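Local coordinates for protein putative ADP-Ribosyltransferase Scabin (Streptomyces scabiei 87.22, PDB 5EWY) that probably transfers ADP-ribose from NAD+ to DNA as a toxin of the potato scab pathogen, and here holds a small-molecule inhibitor, at residues H50-D54 with P55-V59; Y101-E104 with S105-V109. All blocks are in the same frame, centred on the assembly; numbering follows the deposited sequence.

Interaction 1. Residues H50-D54 with P55-V59; sequences HAAAD and PRVDV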
ATOM      1  N   HIS A  50       9.910   8.522  -1.973  1.00 27.41           N
ATOM      2  CA  HIS A  50       9.459   9.315  -3.108  1.00 29.02           C
ATOM      3  C   HIS A  50       7.947   9.319  -3.235  1.00 29.50           C
ATOM      4  O   HIS A  50       7.355  10.321  -3.645  1.00 32.77           O
ATOM      5  CB  HIS A  50      10.072   8.757  -4.393  1.00 31.01           C
ATOM      6  CG  HIS A  50       9.621   9.470  -5.623  1.00 36.15           C
ATOM      7  ND1 HIS A  50       9.960  10.781  -5.877  1.00 41.97           N
ATOM      8  CD2 HIS A  50       8.841   9.074  -6.656  1.00 35.12           C
ATOM      9  CE1 HIS A  50       9.420  11.157  -7.024  1.00 37.34           C
ATOM     10  NE2 HIS A  50       8.744  10.139  -7.521  1.00 38.53           N
ATOM     11  N   ALA A  51       7.301   8.198  -2.914  1.00 26.93           N
ATOM     12  CA  ALA A  51       5.874   8.065  -3.144  1.00 24.63           C
ATOM     13  C   ALA A  51       5.028   8.738  -2.074  1.00 24.16           C
ATOM     14  O   ALA A  51       3.818   8.825  -2.258  1.00 24.31           O
ATOM     15  CB  ALA A  51       5.494   6.591  -3.162  1.00 27.29           C
ATOM     16  N   ALA A  52       5.632   9.244  -1.012  1.00 25.60           N
ATOM     17  CA  ALA A  52       4.874   9.639   0.169  1.00 24.08           C
ATOM     18  C   ALA A  52       3.909  10.787  -0.129  1.00 27.66           C
ATOM     19  O   ALA A  52       4.275  11.793  -0.747  1.00 29.70           O
ATOM     20  CB  ALA A  52       5.848  10.048   1.267  1.00 25.47           C
ATOM     21  N   ALA A  53       2.663  10.631   0.340  1.00 24.77           N
ATOM     22  CA  ALA A  53       1.706  11.730   0.339  1.00 27.41           C
ATOM     23  C   ALA A  53       1.945  12.716   1.472  1.00 31.66           C
ATOM     24  O   ALA A  53       1.563  13.883   1.345  1.00 33.25           O
ATOM     25  CB  ALA A  53       0.281  11.183   0.422  1.00 25.54           C
ATOM     26  N   ASP A  54       2.582  12.283   2.562  1.00 29.91           N
ATOM     27  CA  ASP A  54       2.936  13.145   3.687  1.00 31.82           C
ATOM     28  C   ASP A  54       4.445  13.042   3.853  1.00 35.09           C
ATOM     29  O   ASP A  54       4.945  12.111   4.502  1.00 34.41           O
ATOM     30  CB  ASP A  54       2.214  12.720   4.965  1.00 32.35           C
ATOM     31  CG  ASP A  54       2.341  13.747   6.058  1.00 36.91           C
ATOM     32  OD1 ASP A  54       3.313  14.533   6.027  1.00 37.63           O
ATOM     33  OD2 ASP A  54       1.464  13.762   6.952  1.00 40.48           O
ATOM     34  N   PRO A  55       5.216  13.957   3.258  1.00 40.96           N
ATOM     35  CA  PRO A  55       6.678  13.832   3.319  1.00 42.90           C
ATOM     36  C   PRO A  55       7.266  14.131   4.687  1.00 40.35           C
ATOM     37  O   PRO A  55       8.489  14.034   4.851  1.00 44.48           O
ATOM     38  CB  PRO A  55       7.155  14.842   2.267  1.00 57.20           C
ATOM     39  CG  PRO A  55       6.081  15.875   2.240  1.00 63.07           C
ATOM     40  CD  PRO A  55       4.795  15.133   2.476  1.00 52.32           C
ATOM     41  N   ARG A  56       6.451  14.488   5.680  1.00 38.76           N
ATOM     42  CA  ARG A  56       6.996  14.693   7.012  1.00 41.19           C
ATOM     43  C   ARG A  56       7.420  13.390   7.667  1.00 37.00           C
ATOM     44  O   ARG A  56       7.997  13.422   8.758  1.00 40.58           O
ATOM     45  CB  ARG A  56       5.976  15.391   7.908  1.00 39.43           C
ATOM     46  CG  ARG A  56       5.545  16.760   7.412  1.00 48.00           C
ATOM     47  CD  ARG A  56       4.441  17.311   8.294  1.00 50.58           C
ATOM     48  NE  ARG A  56       3.259  16.453   8.273  1.00 49.41           N
ATOM     49  CZ  ARG A  56       2.274  16.511   9.162  1.00 46.68           C
ATOM     50  NH1 ARG A  56       2.317  17.392  10.160  1.00 49.49           N
ATOM     51  NH2 ARG A  56       1.244  15.690   9.059  1.00 41.60           N
ATOM     52  N   VAL A  57       7.144  12.246   7.045  1.00 35.07           N
ATOM     53  CA  VAL A  57       7.540  10.982   7.642  1.00 38.67           C
ATOM     54  C   VAL A  57       9.045  10.976   7.855  1.00 35.97           C
ATOM     55  O   VAL A  57       9.816  11.486   7.031  1.00 39.36           O
ATOM     56  CB  VAL A  57       7.078   9.805   6.770  1.00 32.11           C
ATOM     57  CG1 VAL A  57       7.680   9.888   5.352  1.00 32.41           C
ATOM     58  CG2 VAL A  57       7.424   8.490   7.450  1.00 33.11           C
ATOM     59  N   ASP A  58       9.469  10.391   8.967  1.00 38.53           N
ATOM     60  CA  ASP A  58      10.871  10.368   9.367  1.00 42.92           C
ATOM     61  C   ASP A  58      11.403   8.948   9.194  1.00 38.76           C
ATOM     62  O   ASP A  58      11.232   8.100  10.074  1.00 38.34           O
ATOM     63  CB  ASP A  58      11.022  10.842  10.806  1.00 53.02           C
ATOM     64  CG  ASP A  58      12.464  10.843  11.263  1.00 56.47           C
ATOM     65  OD1 ASP A  58      13.348  10.546  10.428  1.00 46.58           O
ATOM     66  OD2 ASP A  58      12.710  11.153  12.450  1.00 61.56           O
ATOM     67  N   VAL A  59      12.088   8.718   8.072  1.00 35.50           N
ATOM     68  CA  VAL A  59      12.586   7.388   7.725  1.00 36.00           C
ATOM     69  C   VAL A  59      13.538   6.855   8.785  1.00 36.52           C
ATOM     70  O   VAL A  59      13.639   5.638   8.982  1.00 39.18           O
ATOM     71  CB  VAL A  59      13.239   7.434   6.329  1.00 46.70           C
ATOM     72  CG1 VAL A  59      14.047   6.173   6.053  1.00 50.42           C
ATOM     73  CG2 VAL A  59      12.178   7.624   5.260  1.00 52.63           C
TER

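Interaction 2. Residues Y101-E104 with S105-V109; sequences YDIE and SYVLV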
ATOM      1  N   TYR A 101       5.989   3.838  14.749  1.00 30.08           N
ATOM      2  CA  TYR A 101       6.988   3.591  13.717  1.00 29.55           C
ATOM      3  C   TYR A 101       7.534   2.173  13.746  1.00 29.97           C
ATOM      4  O   TYR A 101       8.201   1.767  12.791  1.00 29.64           O
ATOM      5  CB  TYR A 101       8.151   4.585  13.851  1.00 30.65           C
ATOM      6  CG  TYR A 101       7.940   5.860  13.074  1.00 33.57           C
ATOM      7  CD1 TYR A 101       7.115   6.858  13.559  1.00 32.28           C
ATOM      8  CD2 TYR A 101       8.546   6.053  11.841  1.00 32.86           C
ATOM      9  CE1 TYR A 101       6.915   8.031  12.848  1.00 33.01           C
ATOM     10  CE2 TYR A 101       8.349   7.217  11.124  1.00 31.34           C
ATOM     11  CZ  TYR A 101       7.529   8.200  11.631  1.00 35.60           C
ATOM     12  OH  TYR A 101       7.322   9.370  10.933  1.00 34.25           O
ATOM     13  N   ASP A 102       7.283   1.400  14.801  1.00 27.30           N
ATOM     14  CA  ASP A 102       7.766   0.025  14.814  1.00 27.11           C
ATOM     15  C   ASP A 102       6.844  -0.855  13.982  1.00 27.04           C
ATOM     16  O   ASP A 102       5.642  -0.952  14.255  1.00 28.65           O
ATOM     17  CB  ASP A 102       7.904  -0.550  16.214  1.00 31.67           C
ATOM     18  CG  ASP A 102       8.510  -1.937  16.180  1.00 37.20           C
ATOM     19  OD1 ASP A 102       9.735  -2.039  15.936  1.00 35.02           O
ATOM     20  OD2 ASP A 102       7.767  -2.921  16.356  1.00 35.32           O
ATOM     21  N   ILE A 103       7.420  -1.510  12.976  1.00 26.36           N
ATOM     22  CA  ILE A 103       6.613  -2.232  11.998  1.00 26.17           C
ATOM     23  C   ILE A 103       5.947  -3.443  12.628  1.00 27.13           C
ATOM     24  O   ILE A 103       4.761  -3.708  12.389  1.00 26.17           O
ATOM     25  CB  ILE A 103       7.478  -2.612  10.791  1.00 28.78           C
ATOM     26  CG1 ILE A 103       7.742  -1.356   9.955  1.00 36.44           C
ATOM     27  CG2 ILE A 103       6.787  -3.688   9.939  1.00 28.08           C
ATOM     28  CD1 ILE A 103       8.950  -1.446   9.154  1.00 34.02           C
ATOM     29  N   GLU A 104       6.701  -4.217  13.416  1.00 29.58           N
ATOM     30  CA  GLU A 104       6.123  -5.394  14.052  1.00 30.31           C
ATOM     31  C   GLU A 104       4.949  -5.004  14.947  1.00 28.01           C
ATOM     32  O   GLU A 104       3.906  -5.667  14.940  1.00 28.78           O
ATOM     33  CB  GLU A 104       7.205  -6.120  14.857  1.00 34.97           C
ATOM     34  CG  GLU A 104       6.891  -7.556  15.169  1.00 38.37           C
ATOM     35  CD  GLU A 104       7.948  -8.221  16.025  1.00 32.26           C
ATOM     36  OE1 GLU A 104       8.894  -7.542  16.519  1.00 33.52           O
ATOM     37  OE2 GLU A 104       7.826  -9.449  16.220  1.00 42.13           O
ATOM     38  N   SER A 105       5.102  -3.919  15.715  1.00 25.95           N
ATOM     39  CA  SER A 105       4.021  -3.459  16.587  1.00 28.17           C
ATOM     40  C   SER A 105       2.792  -3.088  15.769  1.00 28.40           C
ATOM     41  O   SER A 105       1.675  -3.477  16.110  1.00 28.75           O
ATOM     42  CB  SER A 105       4.471  -2.255  17.422  1.00 31.64           C
ATOM     43  OG  SER A 105       5.508  -2.580  18.322  1.00 35.87           O
ATOM     44  N   TYR A 106       2.994  -2.353  14.666  1.00 27.43           N
ATOM     45  CA  TYR A 106       1.887  -1.880  13.834  1.00 30.12           C
ATOM     46  C   TYR A 106       1.136  -3.047  13.202  1.00 29.29           C
ATOM     47  O   TYR A 106      -0.101  -3.055  13.157  1.00 32.77           O
ATOM     48  CB  TYR A 106       2.458  -0.964  12.743  1.00 41.18           C
ATOM     49  CG  TYR A 106       1.534  -0.700  11.572  1.00 37.98           C
ATOM     50  CD1 TYR A 106       0.402   0.083  11.728  1.00 67.32           C
ATOM     51  CD2 TYR A 106       1.804  -1.218  10.306  1.00 54.12           C
ATOM     52  CE1 TYR A 106      -0.448   0.336  10.671  1.00 82.23           C
ATOM     53  CE2 TYR A 106       0.957  -0.971   9.242  1.00 66.57           C
ATOM     54  CZ  TYR A 106      -0.170  -0.191   9.432  1.00 74.23           C
ATOM     55  OH  TYR A 106      -1.032   0.072   8.389  1.00 60.45           O
ATOM     56  N   VAL A 107       1.873  -4.059  12.747  1.00 27.58           N
ATOM     57  CA  VAL A 107       1.270  -5.232  12.117  1.00 25.79           C
ATOM     58  C   VAL A 107       0.473  -6.054  13.120  1.00 27.45           C
ATOM     59  O   VAL A 107      -0.594  -6.601  12.793  1.00 29.50           O
ATOM     60  CB  VAL A 107       2.380  -6.074  11.466  1.00 28.17           C
ATOM     61  CG1 VAL A 107       1.877  -7.490  11.105  1.00 27.70           C
ATOM     62  CG2 VAL A 107       2.927  -5.347  10.239  1.00 25.17           C
ATOM     63  N   LEU A 108       0.994  -6.208  14.333  1.00 28.12           N
ATOM     64  CA  LEU A 108       0.361  -7.088  15.303  1.00 32.65           C
ATOM     65  C   LEU A 108      -0.817  -6.416  15.995  1.00 35.56           C
ATOM     66  O   LEU A 108      -1.826  -7.069  16.275  1.00 36.73           O
ATOM     67  CB  LEU A 108       1.378  -7.525  16.360  1.00 30.94           C
ATOM     68  CG  LEU A 108       0.870  -8.652  17.259  1.00 47.12           C
ATOM     69  CD1 LEU A 108       0.793  -9.949  16.482  1.00 57.57           C
ATOM     70  CD2 LEU A 108       1.753  -8.817  18.487  1.00 69.35           C
ATOM     71  N   VAL A 109      -0.701  -5.125  16.286  1.00 31.93           N
ATOM     72  CA  VAL A 109      -1.662  -4.398  17.110  1.00 35.19           C
ATOM     73  C   VAL A 109      -2.043  -3.145  16.348  1.00 41.77           C
ATOM     74  O   VAL A 109      -1.246  -2.202  16.264  1.00 46.23           O
ATOM     75  CB  VAL A 109      -1.082  -4.031  18.484  1.00 33.28           C
ATOM     76  CG1 VAL A 109      -2.058  -3.155  19.257  1.00 45.92           C
ATOM     77  CG2 VAL A 109      -0.762  -5.285  19.265  1.00 38.76           C
TER

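Interaction 1. Residues H50-D54 with P55-V59
The guanidinium of Arg56 and the carboxylate of Asp54 meet edge to edge, their planes only 4° apart, so neither group turns a face to the other. Arg56 presents its NE side: NE reaches Asp54 OD1 at 3.0 Å, and NH2 reaches Asp54 OD2 at 2.9 Å. Both bonds are nearly straight and use the syn lone pairs of the carboxylate, a two-pronged salt bridge. A bend in the arginine chain at chi3 (-61°) folds this edge back onto the aspartate. OD1 of Asp54 has a second donor, the backbone N of Arg56 at 3.2 Å, which comes from the anti side and 29° out of the carboxylate plane. Three N-H groups of one residue thus hold the carboxylate and limit its rotation. Side chains of both residues also touch Val96. In the backbone, Val57 N makes a weak 3.4 Å bond to Asp54 O, and CG1 of Val57 lies 4.5 Å from Ala52 CB, a loose apolar contact of two buried residues. With the backbone NH of Arg56 taken by the aspartate side chain two residues earlier and Pro55 between them, the arrangement is an Asx turn overlaid on a type I beta turn, Asp54 to Val57, in the long loop leading to strand 75-79.

Interaction 2. Residues Y101-E104 with S105-V109
Asp102 and Ser105 carry the polar side-chain contact at the start of helix 103-108. OD2 of Asp102 accepts the backbone N of Ser105 at 2.9 Å, with the donor on the anti side and 24° out of the carboxylate plane. The hydroxyl OG of Ser105 also lies 3.0 Å from this OD2. Asp102 has CG anti to its own N (chi1 -176°), which brings OD2 over the first turn, while Ser105 OG sits beside its backbone N (chi1 -64°), facing the same oxygen. The other carboxylate oxygen, OD1, is hydrogen-bonded to Thr63 OG1, so the capping group is itself held by a second-shell residue.

Backbone bonds of the i to i+4 kind follow. Asp102 O accepts Tyr106 N at 3.0 Å, Ile103 O accepts Val107 N at 2.9 Å, and Glu104 O accepts Leu108 N at 3.0 Å.

Apolar contact is slight: CG2 of Ile103 meets CG2 of Val107 at 4.2 Å, one turn apart. Both side chains pack on helix 145-149, Ile103 on Thr148 and Ile149, Val107 on Val145. The ring of Tyr106 leads away from the first turn, and its OH is hydrogen-bonded to Ser117 OG, a residue of the inhibitor pocket; the tyrosine side chain is about 5 Å from the ligand.

The chemistry is that of an N-cap. A carboxylate meets an amide of the first turn, and its negative charge probably interacts favourably with the positive end of the helix dipole. The cap marks the start of this short helix and probably helps to hold its first turn.

Overall arrangement
Interaction 1 closes before interaction 2 opens, with strand 75-79 and helix 83-89 between them in the chain. Their centres lie 18 Å apart, yet they touch: Tyr101, just ahead of the helix cap, brings its OH to 3.1 Å from Asp58 N, a probable hydrogen bond, and to 3.6 Å from Val57 CG2. The same OH bonds to Val96 O, and Val96 also packs on the side chains of Asp54 and Arg56. The loop turn of 50-59 is thereby tied to the residue that leads into helix 103-108. The helix stands nearer the inhibitor; in the turn, the side chain of Ala53 is about 13 Å from the bound inhibitor.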